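PDB 3L0R: cystatin-2 from Ornithodoros moubata, which inhibits cysteine proteases, with broad specificity for mammalian cathepsins including endopeptidases L and S and exopeptidases B, C and H. Local coordinates for residues A[16-21]-A[36-41]; A[41-46]-A[55-60]; A[62-67]-A[78-83]; A[89-94]-A[102-107]. All coordinates share one frame; numbering follows the deposited sequence.

Contact 1. Residues A[16-21]-A[36-41]; sequences RFLELA and DTVVTV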
loop_
_atom_site.group_PDB
_atom_site.type_symbol
_atom_site.label_atom_id
_atom_site.label_comp_id
_atom_site.label_asym_id
_atom_site.label_seq_id
_atom_site.Cartn_x
_atom_site.Cartn_y
_atom_site.Cartn_z
ATOM N N ARG A 16 11.268 0.370 1.722
ATOM C CA ARG A 16 10.718 -0.221 0.492
ATOM C C ARG A 16 9.261 -0.650 0.680
ATOM O O ARG A 16 8.457 -0.577 -0.241
ATOM C CB ARG A 16 11.586 -1.396 -0.008
ATOM C CG ARG A 16 11.723 -2.553 0.990
ATOM C CD ARG A 16 12.983 -3.393 0.773
ATOM N NE ARG A 16 12.706 -4.676 0.108
ATOM C CZ ARG A 16 12.787 -5.879 0.689
ATOM N NH1 ARG A 16 13.151 -6.001 1.968
ATOM N NH2 ARG A 16 12.512 -6.973 -0.017
ATOM N N PHE A 17 8.913 -1.062 1.885
ATOM C CA PHE A 17 7.566 -1.515 2.140
ATOM C C PHE A 17 6.621 -0.339 2.295
ATOM O O PHE A 17 5.435 -0.441 1.935
ATOM C CB PHE A 17 7.525 -2.425 3.362
ATOM C CG PHE A 17 8.394 -3.646 3.237
ATOM C CD1 PHE A 17 8.420 -4.392 2.050
ATOM C CD2 PHE A 17 9.172 -4.062 4.305
ATOM C CE1 PHE A 17 9.217 -5.522 1.943
ATOM C CE2 PHE A 17 9.976 -5.197 4.206
ATOM C CZ PHE A 17 10.000 -5.930 3.028
ATOM N N LEU A 18 7.140 0.778 2.804
ATOM C CA LEU A 18 6.344 1.998 2.900
ATOM C C LEU A 18 6.072 2.535 1.485
ATOM O O LEU A 18 4.949 2.947 1.161
ATOM C CB LEU A 18 7.029 3.043 3.797
ATOM C CG LEU A 18 6.302 4.372 4.014
ATOM C CD1 LEU A 18 4.899 4.196 4.620
ATOM C CD2 LEU A 18 7.166 5.287 4.861
ATOM N N GLU A 19 7.104 2.500 0.655
ATOM C CA GLU A 19 6.996 2.862 -0.746
ATOM C C GLU A 19 5.890 2.058 -1.459
ATOM O O GLU A 19 5.059 2.616 -2.191
ATOM C CB GLU A 19 8.354 2.647 -1.418
ATOM C CG GLU A 19 8.587 3.430 -2.707
ATOM C CD GLU A 19 10.074 3.595 -3.032
ATOM O OE1 GLU A 19 10.385 4.064 -4.152
ATOM O OE2 GLU A 19 10.927 3.266 -2.167
ATOM N N LEU A 20 5.879 0.751 -1.223
ATOM C CA LEU A 20 4.905 -0.141 -1.841
ATOM C C LEU A 20 3.486 0.112 -1.315
ATOM O O LEU A 20 2.509 0.026 -2.066
ATOM C CB LEU A 20 5.320 -1.608 -1.638
ATOM C CG LEU A 20 6.451 -2.148 -2.516
ATOM C CD1 LEU A 20 7.090 -3.349 -1.841
ATOM C CD2 LEU A 20 6.003 -2.540 -3.911
ATOM N N ALA A 21 3.395 0.422 -0.021
ATOM C CA ALA A 21 2.131 0.724 0.642
ATOM C C ALA A 21 1.494 1.963 0.033
ATOM O O ALA A 21 0.291 1.976 -0.249
ATOM C CB ALA A 21 2.325 0.888 2.134
ATOM N N ASP A 36 -6.690 8.277 -0.380
ATOM C CA ASP A 36 -6.318 7.765 0.933
ATOM C C ASP A 36 -4.800 7.716 0.966
ATOM O O ASP A 36 -4.133 7.643 -0.088
ATOM C CB ASP A 36 -6.889 6.364 1.178
ATOM C CG ASP A 36 -8.397 6.358 1.343
ATOM O OD1 ASP A 36 -8.979 7.316 1.909
ATOM O OD2 ASP A 36 -9.006 5.365 0.903
ATOM N N THR A 37 -4.245 7.748 2.169
ATOM C CA THR A 37 -2.803 7.627 2.310
ATOM C C THR A 37 -2.431 6.670 3.440
ATOM O O THR A 37 -3.283 6.230 4.218
ATOM C CB THR A 37 -2.129 9.027 2.494
ATOM O OG1 THR A 37 -0.706 8.884 2.425
ATOM C CG2 THR A 37 -2.537 9.673 3.831
ATOM N N VAL A 38 -1.143 6.375 3.528
ATOM C CA VAL A 38 -0.628 5.485 4.538
ATOM C C VAL A 38 -0.264 6.235 5.818
ATOM O O VAL A 38 0.429 7.246 5.778
ATOM C CB VAL A 38 0.589 4.703 4.012
ATOM C CG1 VAL A 38 1.127 3.754 5.087
ATOM C CG2 VAL A 38 0.210 3.931 2.787
ATOM N N VAL A 39 -0.735 5.714 6.949
ATOM C CA VAL A 39 -0.373 6.198 8.251
ATOM C C VAL A 39 0.716 5.287 8.795
ATOM O O VAL A 39 1.727 5.759 9.310
ATOM C CB VAL A 39 -1.598 6.199 9.203
ATOM C CG1 VAL A 39 -1.207 6.593 10.640
ATOM C CG2 VAL A 39 -2.657 7.152 8.689
ATOM N N THR A 40 0.521 3.976 8.685
ATOM C CA THR A 40 1.493 3.031 9.234
ATOM C C THR A 40 1.507 1.690 8.503
ATOM O O THR A 40 0.506 1.279 7.941
ATOM C CB THR A 40 1.360 2.889 10.795
ATOM O OG1 THR A 40 1.830 1.618 11.224
ATOM C CG2 THR A 40 -0.068 3.021 11.246
ATOM N N VAL A 41 2.681 1.065 8.465
ATOM C CA VAL A 41 2.872 -0.291 7.946
ATOM C C VAL A 41 3.036 -1.202 9.156
ATOM O O VAL A 41 4.065 -1.152 9.835
ATOM C CB VAL A 41 4.126 -0.406 7.009
ATOM C CG1 VAL A 41 4.265 -1.834 6.391
ATOM C CG2 VAL A 41 4.073 0.639 5.899
#
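L18 lies against V41 and A21 against V38, so helix residues 16-21 approach segment 36-41 at two points three residues apart, with CA atoms 6.5 Å apart at the first and 6.7 Å at the second. No hydrogen bond joins the two segments; the contact is made of small and branched apolar groups. The chain turns a corner at V39, where V39 and T40 form a classic beta bulge opposite E59. V39 and T40 point away from the helix, leaving V38 and V41 to point toward it. A chi1 of -179° sets L18 CG anti to the backbone N, and CD1 beyond it touches both valines: V38 CG1 at 3.8 Å and V41 CG2 at 3.9 Å. L18 and V38 pass alongside each other pointing opposite ways, while L18 and V41 cross obliquely. A21 offers its CB methyl to V38 CG2 at 3.8 Å, and V41 CG2 closes from the other valine at 4.2 Å from A21 CB. V38 CG2 also lies 3.6 Å from the carbonyl oxygen A21 O, which accepts a hydrogen bond from T25 OG1. This is the cystatin arrangement, an antiparallel sheet wrapped round one long helix. F17 and L20 continue the interface on Y54 of strand 52-66, H22 and T25 extend the helix's cover over V38, and the backbones of V39 and T40 bond to E59.

Contact 2. Residues A[41-46]-A[55-60]; sequences VKEVET and KLTIEI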
loop_
_atom_site.group_PDB
_atom_site.type_symbol
_atom_site.label_atom_id
_atom_site.label_comp_id
_atom_site.label_asym_id
_atom_site.label_seq_id
_atom_site.Cartn_x
_atom_site.Cartn_y
_atom_site.Cartn_z
ATOM N N VAL A 41 2.681 1.065 8.465
ATOM C CA VAL A 41 2.872 -0.291 7.946
ATOM C C VAL A 41 3.036 -1.202 9.156
ATOM O O VAL A 41 4.065 -1.152 9.835
ATOM C CB VAL A 41 4.126 -0.406 7.009
ATOM C CG1 VAL A 41 4.265 -1.834 6.391
ATOM C CG2 VAL A 41 4.073 0.639 5.899
ATOM N N LYS A 42 2.018 -2.015 9.431
ATOM C CA LYS A 42 1.986 -2.834 10.638
ATOM C C LYS A 42 2.706 -4.162 10.457
ATOM O O LYS A 42 3.403 -4.641 11.364
ATOM C CB LYS A 42 0.540 -3.074 11.083
ATOM C CG LYS A 42 -0.107 -1.864 11.711
ATOM C CD LYS A 42 -1.596 -1.833 11.437
ATOM C CE LYS A 42 -2.383 -2.854 12.263
ATOM N NZ LYS A 42 -3.646 -2.278 12.854
ATOM N N GLU A 43 2.532 -4.757 9.279
ATOM C CA GLU A 43 3.003 -6.108 9.050
ATOM C C GLU A 43 3.308 -6.354 7.574
ATOM O O GLU A 43 2.611 -5.833 6.706
ATOM C CB GLU A 43 1.976 -7.097 9.611
ATOM C CG GLU A 43 2.216 -8.526 9.201
ATOM C CD GLU A 43 1.329 -9.524 9.927
ATOM O OE1 GLU A 43 0.393 -9.100 10.682
ATOM O OE2 GLU A 43 1.609 -10.740 9.739
ATOM N N VAL A 44 4.372 -7.127 7.303
ATOM C CA VAL A 44 4.801 -7.440 5.924
ATOM C C VAL A 44 5.196 -8.919 5.745
ATOM O O VAL A 44 5.915 -9.483 6.559
ATOM C CB VAL A 44 5.979 -6.528 5.448
ATOM C CG1 VAL A 44 6.443 -6.906 4.031
ATOM C CG2 VAL A 44 5.579 -5.068 5.497
ATOM N N GLU A 45 4.710 -9.525 4.668
ATOM C CA GLU A 45 5.034 -10.895 4.313
ATOM C C GLU A 45 5.298 -10.943 2.825
ATOM O O GLU A 45 4.575 -10.322 2.029
ATOM C CB GLU A 45 3.896 -11.856 4.660
ATOM C CG GLU A 45 3.680 -12.045 6.148
ATOM C CD GLU A 45 2.274 -12.524 6.456
ATOM O OE1 GLU A 45 1.339 -11.660 6.482
ATOM O OE2 GLU A 45 2.120 -13.757 6.679
ATOM N N THR A 46 6.342 -11.680 2.452
ATOM C CA THR A 46 6.721 -11.808 1.043
ATOM C C THR A 46 6.656 -13.252 0.614
ATOM O O THR A 46 6.821 -14.164 1.433
ATOM C CB THR A 46 8.121 -11.219 0.772
ATOM O OG1 THR A 46 9.098 -11.833 1.642
ATOM C CG2 THR A 46 8.093 -9.723 1.015
ATOM N N LYS A 55 2.666 -8.831 0.782
ATOM C CA LYS A 55 1.451 -8.704 1.574
ATOM C C LYS A 55 1.647 -7.694 2.737
ATOM O O LYS A 55 2.343 -7.956 3.724
ATOM C CB LYS A 55 0.976 -10.078 2.046
ATOM C CG LYS A 55 -0.237 -10.029 2.975
ATOM C CD LYS A 55 -1.217 -11.121 2.666
ATOM C CE LYS A 55 -0.759 -12.444 3.197
ATOM N NZ LYS A 55 -1.524 -13.534 2.560
ATOM N N LEU A 56 1.015 -6.533 2.596
ATOM C CA LEU A 56 1.165 -5.456 3.558
ATOM C C LEU A 56 -0.122 -5.204 4.328
ATOM O O LEU A 56 -1.186 -4.960 3.729
ATOM C CB LEU A 56 1.619 -4.174 2.855
ATOM C CG LEU A 56 2.588 -4.339 1.667
ATOM C CD1 LEU A 56 2.633 -3.072 0.851
ATOM C CD2 LEU A 56 4.009 -4.760 2.114
ATOM N N THR A 57 -0.015 -5.309 5.651
ATOM C CA THR A 57 -1.048 -4.931 6.571
ATOM C C THR A 57 -0.693 -3.498 7.010
ATOM O O THR A 57 0.366 -3.233 7.602
ATOM C CB THR A 57 -1.119 -5.919 7.768
ATOM O OG1 THR A 57 -1.199 -7.258 7.272
ATOM C CG2 THR A 57 -2.339 -5.662 8.644
ATOM N N ILE A 58 -1.572 -2.571 6.653
ATOM C CA ILE A 58 -1.317 -1.148 6.811
ATOM C C ILE A 58 -2.512 -0.440 7.416
ATOM O O ILE A 58 -3.650 -0.925 7.331
ATOM C CB ILE A 58 -0.978 -0.470 5.462
ATOM C CG1 ILE A 58 -2.244 -0.301 4.615
ATOM C CG2 ILE A 58 0.143 -1.263 4.712
ATOM C CD1 ILE A 58 -2.012 -0.245 3.103
ATOM N N GLU A 59 -2.240 0.698 8.046
ATOM C CA GLU A 59 -3.290 1.617 8.446
ATOM C C GLU A 59 -3.357 2.783 7.492
ATOM O O GLU A 59 -2.338 3.398 7.156
ATOM C CB GLU A 59 -3.101 2.086 9.875
ATOM C CG GLU A 59 -3.429 0.995 10.856
ATOM C CD GLU A 59 -3.048 1.336 12.269
ATOM O OE1 GLU A 59 -2.466 2.425 12.494
ATOM O OE2 GLU A 59 -3.331 0.503 13.165
ATOM N N ILE A 60 -4.574 3.062 7.032
ATOM C CA ILE A 60 -4.800 4.134 6.075
ATOM C C ILE A 60 -5.723 5.198 6.639
ATOM O O ILE A 60 -6.435 4.970 7.628
ATOM C CB ILE A 60 -5.328 3.613 4.706
ATOM C CG1 ILE A 60 -6.799 3.179 4.808
ATOM C CG2 ILE A 60 -4.398 2.513 4.159
ATOM C CD1 ILE A 60 -7.484 2.946 3.468
HETATM O O HOH W 1 0.740 -8.618 6.069
#
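K42 and E59 both set CG anti to the carbonyl carbon (chi1 -74° and -73°); beyond it the lysine chain bends at its next three torsions, the glutamate runs on extended, and the two meet. Their side chains cross at about a right angle, K42 CD packing on E59 CG, and K42 NZ makes a 2.8 Å salt bridge to E59 OE2. The ammonium comes from the anti side of the carboxylate, 21° out of its plane. An alanine in place of E59 would probably leave the K42 ammonium without its charge partner and its bent chain freer to swing. Beside this pair is a classic beta bulge: K42 N, at 2.7 Å, and E43 N, at 3.1 Å, both donate to T57 O. Regular antiparallel pairing then resumes, E43 with T57 and E45 with K55 being the hydrogen-bonded pairs. On one face E43 and T57 lie side by side, CB to CB 3.8 Å, and a water bonded to T57 OG1 sits within range of E45 OE1 and K55 O. On the other face V44 CG2 packs on L56 CD2 at 3.7 Å. R9 bridges the carboxylates of E43 and E45. The strands form the hairpin whose turn, in cystatins, is the first protease-binding loop; helix 15-25 covers V41, V44, L56 and I58, and strand 86-95 continues the sheet beyond L56 and I58.

Contact 3. Residues A[62-67]-A[78-83]; sequences PSVCKI and VPKDAQ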
loop_
_atom_site.group_PDB
_atom_site.type_symbol
_atom_site.label_atom_id
_atom_site.label_comp_id
_atom_site.label_asym_id
_atom_site.label_seq_id
_atom_site.Cartn_x
_atom_site.Cartn_y
_atom_site.Cartn_z
ATOM N N PRO A 62 -7.800 9.066 5.094
ATOM C CA PRO A 62 -7.994 10.028 3.995
ATOM C C PRO A 62 -6.973 11.168 4.036
ATOM O O PRO A 62 -6.723 11.728 5.115
ATOM C CB PRO A 62 -9.402 10.577 4.242
ATOM C CG PRO A 62 -10.080 9.540 5.120
ATOM C CD PRO A 62 -8.998 8.915 5.942
ATOM N N SER A 63 -6.410 11.505 2.871
ATOM C CA SER A 63 -5.414 12.577 2.730
ATOM C C SER A 63 -6.021 13.926 2.348
ATOM O O SER A 63 -7.208 14.045 2.089
ATOM C CB SER A 63 -4.327 12.200 1.703
ATOM O OG SER A 63 -4.768 12.381 0.360
ATOM N N VAL A 64 -5.177 14.944 2.327
ATOM C CA VAL A 64 -5.572 16.272 1.910
ATOM C C VAL A 64 -5.637 16.419 0.379
ATOM O O VAL A 64 -6.121 17.436 -0.131
ATOM C CB VAL A 64 -4.617 17.325 2.486
ATOM C CG1 VAL A 64 -4.727 17.381 4.030
ATOM C CG2 VAL A 64 -3.170 17.044 2.028
ATOM N N CYS A 65 -5.164 15.410 -0.352
ATOM C CA CYS A 65 -5.109 15.499 -1.815
ATOM C C CYS A 65 -6.384 15.069 -2.505
ATOM O O CYS A 65 -6.801 13.926 -2.397
ATOM C CB CYS A 65 -3.958 14.687 -2.376
ATOM S SG CYS A 65 -2.341 15.299 -1.940
ATOM N N LYS A 66 -6.982 15.998 -3.238
ATOM C CA LYS A 66 -8.185 15.709 -3.983
ATOM C C LYS A 66 -7.852 15.047 -5.326
ATOM O O LYS A 66 -7.045 15.551 -6.123
ATOM C CB LYS A 66 -9.009 16.973 -4.166
ATOM C CG LYS A 66 -10.470 16.688 -4.382
ATOM C CD LYS A 66 -11.174 17.908 -4.892
ATOM C CE LYS A 66 -12.440 17.529 -5.635
ATOM N NZ LYS A 66 -13.594 17.614 -4.722
ATOM N N ILE A 67 -8.476 13.894 -5.548
ATOM C CA ILE A 67 -8.269 13.102 -6.735
ATOM C C ILE A 67 -8.661 13.906 -7.986
ATOM O O ILE A 67 -9.710 14.568 -8.012
ATOM C CB ILE A 67 -9.080 11.788 -6.632
ATOM C CG1 ILE A 67 -8.542 10.923 -5.486
ATOM C CG2 ILE A 67 -9.109 11.031 -7.989
ATOM C CD1 ILE A 67 -9.415 9.742 -5.118
ATOM N N VAL A 78 -0.485 14.107 2.948
ATOM C CA VAL A 78 -0.560 13.708 4.341
ATOM C C VAL A 78 -2.027 13.452 4.718
ATOM O O VAL A 78 -2.935 13.937 4.033
ATOM C CB VAL A 78 0.075 14.782 5.261
ATOM C CG1 VAL A 78 1.600 14.817 5.070
ATOM C CG2 VAL A 78 -0.547 16.177 5.012
ATOM N N PRO A 79 -2.264 12.660 5.786
ATOM C CA PRO A 79 -3.614 12.480 6.332
ATOM C C PRO A 79 -4.268 13.799 6.712
ATOM O O PRO A 79 -3.589 14.687 7.249
ATOM C CB PRO A 79 -3.360 11.670 7.612
ATOM C CG PRO A 79 -2.108 10.937 7.346
ATOM C CD PRO A 79 -1.267 11.854 6.522
ATOM N N LYS A 80 -5.569 13.934 6.462
ATOM C CA LYS A 80 -6.327 15.054 7.052
ATOM C C LYS A 80 -6.204 15.026 8.585
ATOM O O LYS A 80 -6.051 16.069 9.252
ATOM C CB LYS A 80 -7.805 14.986 6.682
ATOM C CG LYS A 80 -8.114 15.128 5.210
ATOM C CD LYS A 80 -9.537 14.654 4.913
ATOM C CE LYS A 80 -9.935 14.898 3.462
ATOM N NZ LYS A 80 -10.525 16.251 3.266
ATOM N N ASP A 81 -6.251 13.806 9.122
ATOM C CA ASP A 81 -6.355 13.537 10.558
ATOM C C ASP A 81 -5.947 12.081 10.771
ATOM O O ASP A 81 -6.727 11.158 10.501
ATOM C CB ASP A 81 -7.798 13.790 11.041
ATOM C CG ASP A 81 -8.000 13.467 12.501
ATOM O OD1 ASP A 81 -7.098 12.886 13.141
ATOM O OD2 ASP A 81 -9.082 13.802 13.015
ATOM N N ALA A 82 -4.713 11.889 11.244
ATOM C CA ALA A 82 -4.075 10.551 11.258
ATOM C C ALA A 82 -4.630 9.640 12.365
ATOM O O ALA A 82 -4.412 8.418 12.344
ATOM C CB ALA A 82 -2.535 10.677 11.358
ATOM N N GLN A 83 -5.338 10.244 13.325
ATOM C CA GLN A 83 -6.090 9.492 14.335
ATOM C C GLN A 83 -7.257 8.659 13.759
ATOM O O GLN A 83 -7.637 7.658 14.374
ATOM C CB GLN A 83 -6.581 10.414 15.453
ATOM C CG GLN A 83 -5.527 10.759 16.500
ATOM C CD GLN A 83 -5.918 11.991 17.325
ATOM O OE1 GLN A 83 -6.356 13.010 16.770
ATOM N NE2 GLN A 83 -5.750 11.910 18.654
HETATM O O HOH W 2 -7.668 11.376 7.780
#
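P62 to V64 and V78 to K80 form a short backbone bridge at the surface, where the loop after strand 52-66 comes back to the end of that strand. Two hydrogen bonds hold it: K80 N to P62 O at 2.8 Å, and V64 N to V78 O at 3.0 Å. Between them the backbones of S63 and P79 come together, CA to CA 4.0 Å. V64 and V78 run alongside each other in the same direction, CG2 to CG2 4.1 Å. K80, with CG anti to its carbonyl carbon (chi1 -64°), runs its methylenes over S63 O, and CE comes to 3.2 Å from that oxygen; its charged end has a cation-pi partner in F34. A water donates to both P62 O and D81 O. S63 OG accepts from C65 N in an ST turn, at 3.1 Å, and also bonds to Y35 O. The C65-C77 disulfide closes the same loop, in keeping with the disulfide-bearing loop of secreted, type 2 cystatins. Strand 34-48 backs the bridge: Y35 pairs with S63 and C65 through the backbone, and T37 packs on S63 and P79.

Contact 4. Residues A[89-94]-A[102-107]; sequences VAVIYH and SVTSYR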
loop_
_atom_site.group_PDB
_atom_site.type_symbol
_atom_site.label_atom_id
_atom_site.label_comp_id
_atom_site.label_asym_id
_atom_site.label_seq_id
_atom_site.Cartn_x
_atom_site.Cartn_y
_atom_site.Cartn_z
ATOM N N VAL A 89 -5.358 -4.814 4.115
ATOM C CA VAL A 89 -4.349 -5.755 3.658
ATOM C C VAL A 89 -4.218 -5.596 2.143
ATOM O O VAL A 89 -5.191 -5.802 1.394
ATOM C CB VAL A 89 -4.682 -7.232 4.052
ATOM C CG1 VAL A 89 -3.627 -8.190 3.508
ATOM C CG2 VAL A 89 -4.773 -7.377 5.558
ATOM N N ALA A 90 -3.015 -5.204 1.708
ATOM C CA ALA A 90 -2.707 -5.038 0.293
ATOM C C ALA A 90 -1.713 -6.093 -0.184
ATOM O O ALA A 90 -0.671 -6.323 0.450
ATOM C CB ALA A 90 -2.167 -3.635 0.021
ATOM N N VAL A 91 -2.051 -6.738 -1.302
ATOM C CA VAL A 91 -1.136 -7.647 -1.977
ATOM C C VAL A 91 -0.728 -7.035 -3.314
ATOM O O VAL A 91 -1.583 -6.727 -4.161
ATOM C CB VAL A 91 -1.714 -9.069 -2.165
ATOM C CG1 VAL A 91 -0.671 -9.988 -2.821
ATOM C CG2 VAL A 91 -2.179 -9.661 -0.828
ATOM N N ILE A 92 0.589 -6.837 -3.444
ATOM C CA ILE A 92 1.251 -6.354 -4.655
ATOM C C ILE A 92 2.069 -7.479 -5.258
ATOM O O ILE A 92 2.904 -8.094 -4.577
ATOM C CB ILE A 92 2.219 -5.144 -4.390
ATOM C CG1 ILE A 92 1.461 -3.940 -3.858
ATOM C CG2 ILE A 92 2.983 -4.733 -5.669
ATOM C CD1 ILE A 92 1.594 -3.762 -2.409
ATOM N N TYR A 93 1.805 -7.710 -6.543
ATOM C CA TYR A 93 2.550 -8.599 -7.406
ATOM C C TYR A 93 3.567 -7.789 -8.216
ATOM O O TYR A 93 3.194 -6.857 -8.937
ATOM C CB TYR A 93 1.571 -9.284 -8.340
ATOM C CG TYR A 93 2.170 -10.379 -9.178
ATOM C CD1 TYR A 93 2.987 -11.343 -8.612
ATOM C CD2 TYR A 93 1.916 -10.460 -10.529
ATOM C CE1 TYR A 93 3.536 -12.357 -9.371
ATOM C CE2 TYR A 93 2.463 -11.469 -11.289
ATOM C CZ TYR A 93 3.272 -12.419 -10.693
ATOM O OH TYR A 93 3.822 -13.438 -11.433
ATOM N N HIS A 94 4.849 -8.147 -8.076
ATOM C CA HIS A 94 5.964 -7.455 -8.725
ATOM C C HIS A 94 6.699 -8.403 -9.680
ATOM O O HIS A 94 7.136 -9.480 -9.280
ATOM C CB HIS A 94 6.939 -6.914 -7.663
ATOM C CG HIS A 94 8.030 -6.026 -8.203
ATOM N ND1 HIS A 94 9.244 -5.868 -7.563
ATOM C CD2 HIS A 94 8.086 -5.235 -9.301
ATOM C CE1 HIS A 94 10.001 -5.028 -8.246
ATOM N NE2 HIS A 94 9.319 -4.621 -9.299
ATOM N N SER A 102 1.381 -4.744 -9.846
ATOM C CA SER A 102 -0.064 -4.656 -9.863
ATOM C C SER A 102 -0.618 -4.945 -8.476
ATOM O O SER A 102 0.005 -5.626 -7.659
ATOM C CB SER A 102 -0.661 -5.593 -10.911
ATOM O OG SER A 102 0.167 -6.707 -11.131
ATOM N N VAL A 103 -1.785 -4.389 -8.191
ATOM C CA VAL A 103 -2.404 -4.625 -6.902
ATOM C C VAL A 103 -3.297 -5.832 -7.085
ATOM O O VAL A 103 -4.344 -5.762 -7.758
ATOM C CB VAL A 103 -3.180 -3.402 -6.423
ATOM C CG1 VAL A 103 -3.790 -3.668 -5.051
ATOM C CG2 VAL A 103 -2.250 -2.189 -6.381
ATOM N N THR A 104 -2.857 -6.960 -6.528
ATOM C CA THR A 104 -3.651 -8.192 -6.618
ATOM C C THR A 104 -4.983 -8.058 -5.867
ATOM O O THR A 104 -6.021 -8.462 -6.372
ATOM C CB THR A 104 -2.870 -9.392 -6.090
ATOM O OG1 THR A 104 -1.631 -9.475 -6.796
ATOM C CG2 THR A 104 -3.648 -10.680 -6.306
ATOM N N SER A 105 -4.936 -7.489 -4.666
ATOM C CA SER A 105 -6.119 -7.323 -3.833
ATOM C C SER A 105 -5.847 -6.232 -2.826
ATOM O O SER A 105 -4.705 -5.970 -2.472
ATOM C CB SER A 105 -6.521 -8.635 -3.125
ATOM O OG SER A 105 -5.530 -9.115 -2.223
ATOM N N TYR A 106 -6.904 -5.581 -2.379
ATOM C CA TYR A 106 -6.795 -4.517 -1.409
ATOM C C TYR A 106 -8.064 -4.576 -0.576
ATOM O O TYR A 106 -9.162 -4.279 -1.062
ATOM C CB TYR A 106 -6.629 -3.170 -2.120
ATOM C CG TYR A 106 -6.142 -2.049 -1.234
ATOM C CD1 TYR A 106 -4.862 -1.512 -1.398
ATOM C CD2 TYR A 106 -6.970 -1.487 -0.268
ATOM C CE1 TYR A 106 -4.407 -0.455 -0.604
ATOM C CE2 TYR A 106 -6.533 -0.423 0.525
ATOM C CZ TYR A 106 -5.254 0.083 0.360
ATOM O OH TYR A 106 -4.838 1.125 1.152
ATOM N N ARG A 107 -7.905 -4.982 0.681
ATOM C CA ARG A 107 -9.045 -5.363 1.506
ATOM C C ARG A 107 -8.989 -4.689 2.858
ATOM O O ARG A 107 -8.064 -4.917 3.647
ATOM C CB ARG A 107 -9.138 -6.894 1.642
ATOM C CG ARG A 107 -9.224 -7.602 0.304
ATOM C CD ARG A 107 -9.547 -9.071 0.415
ATOM N NE ARG A 107 -9.564 -9.654 -0.930
ATOM C CZ ARG A 107 -9.024 -10.823 -1.268
ATOM N NH1 ARG A 107 -8.438 -11.576 -0.353
ATOM N NH2 ARG A 107 -9.081 -11.241 -2.523
HETATM O O HOH W 3 -5.773 -8.373 0.413
HETATM O O HOH W 4 2.570 -6.984 -11.985
#
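V89 pairs with R107 to start a run of antiparallel bonds, V89 N to R107 O at 2.7 Å, the reverse bond returning to V89 O. A water also donates to V89 O and is hydrogen-bonded to S105 OG. A90 turns to the opposite face, where its CB packs obliquely on the ring of Y106; a chi1 of -164° puts Y106 CG anti to its backbone N, and CD1 beyond it lies 3.7 Å from A90 CB. At V91 the register slips. V91 N bonds to S105 O, but V91 O takes T104 N at 2.7 Å and, weakly, S105 N at 3.5 Å, a classic beta bulge in the partner strand. The methyls of V91 divide between these two, CG1 on T104 CB and CG2 at 3.7 Å from S105 OG. I92, next, lies opposite V103, and its CG2 rests 3.7 Å from S102 O. Y93 exchanges backbone bonds in both directions with S102, while its CB lies 3.6 Å from T104 OG1 and S102 OG sits near the ring plane at the edge. A second water links Y93 O to S102 OG. The strand axes run at 151°, a twisted hairpin whose turn, in cystatins, is the second protease-binding loop. A90 and I92 rest on A24, V103 on F23, and Y106 OH bonds to T25, all of helix 15-25; strand 52-66 flanks strand 86-95 on its other side.

Overall arrangement
From the N terminus, the four contacts follow in series; none nests in or crosses another. Contact 1 closes the loop from helix 15-25 to strand 34-48, fixing the helix against the sheet. Contact 2 takes over at the shared V41 and closes the first hairpin, 34-48 with 52-66. Contact 3 follows on the same strand and closes the disulfide-bearing loop at one end of the molecule. The chain then returns through strand 86-95, bonded to strand 52-66 by A90 N to L56 O (2.7 Å), and contact 4 closes the second hairpin. Contacts 3 and 4 lie on opposite sides of the chain's centre, their own centres about 21 Å apart.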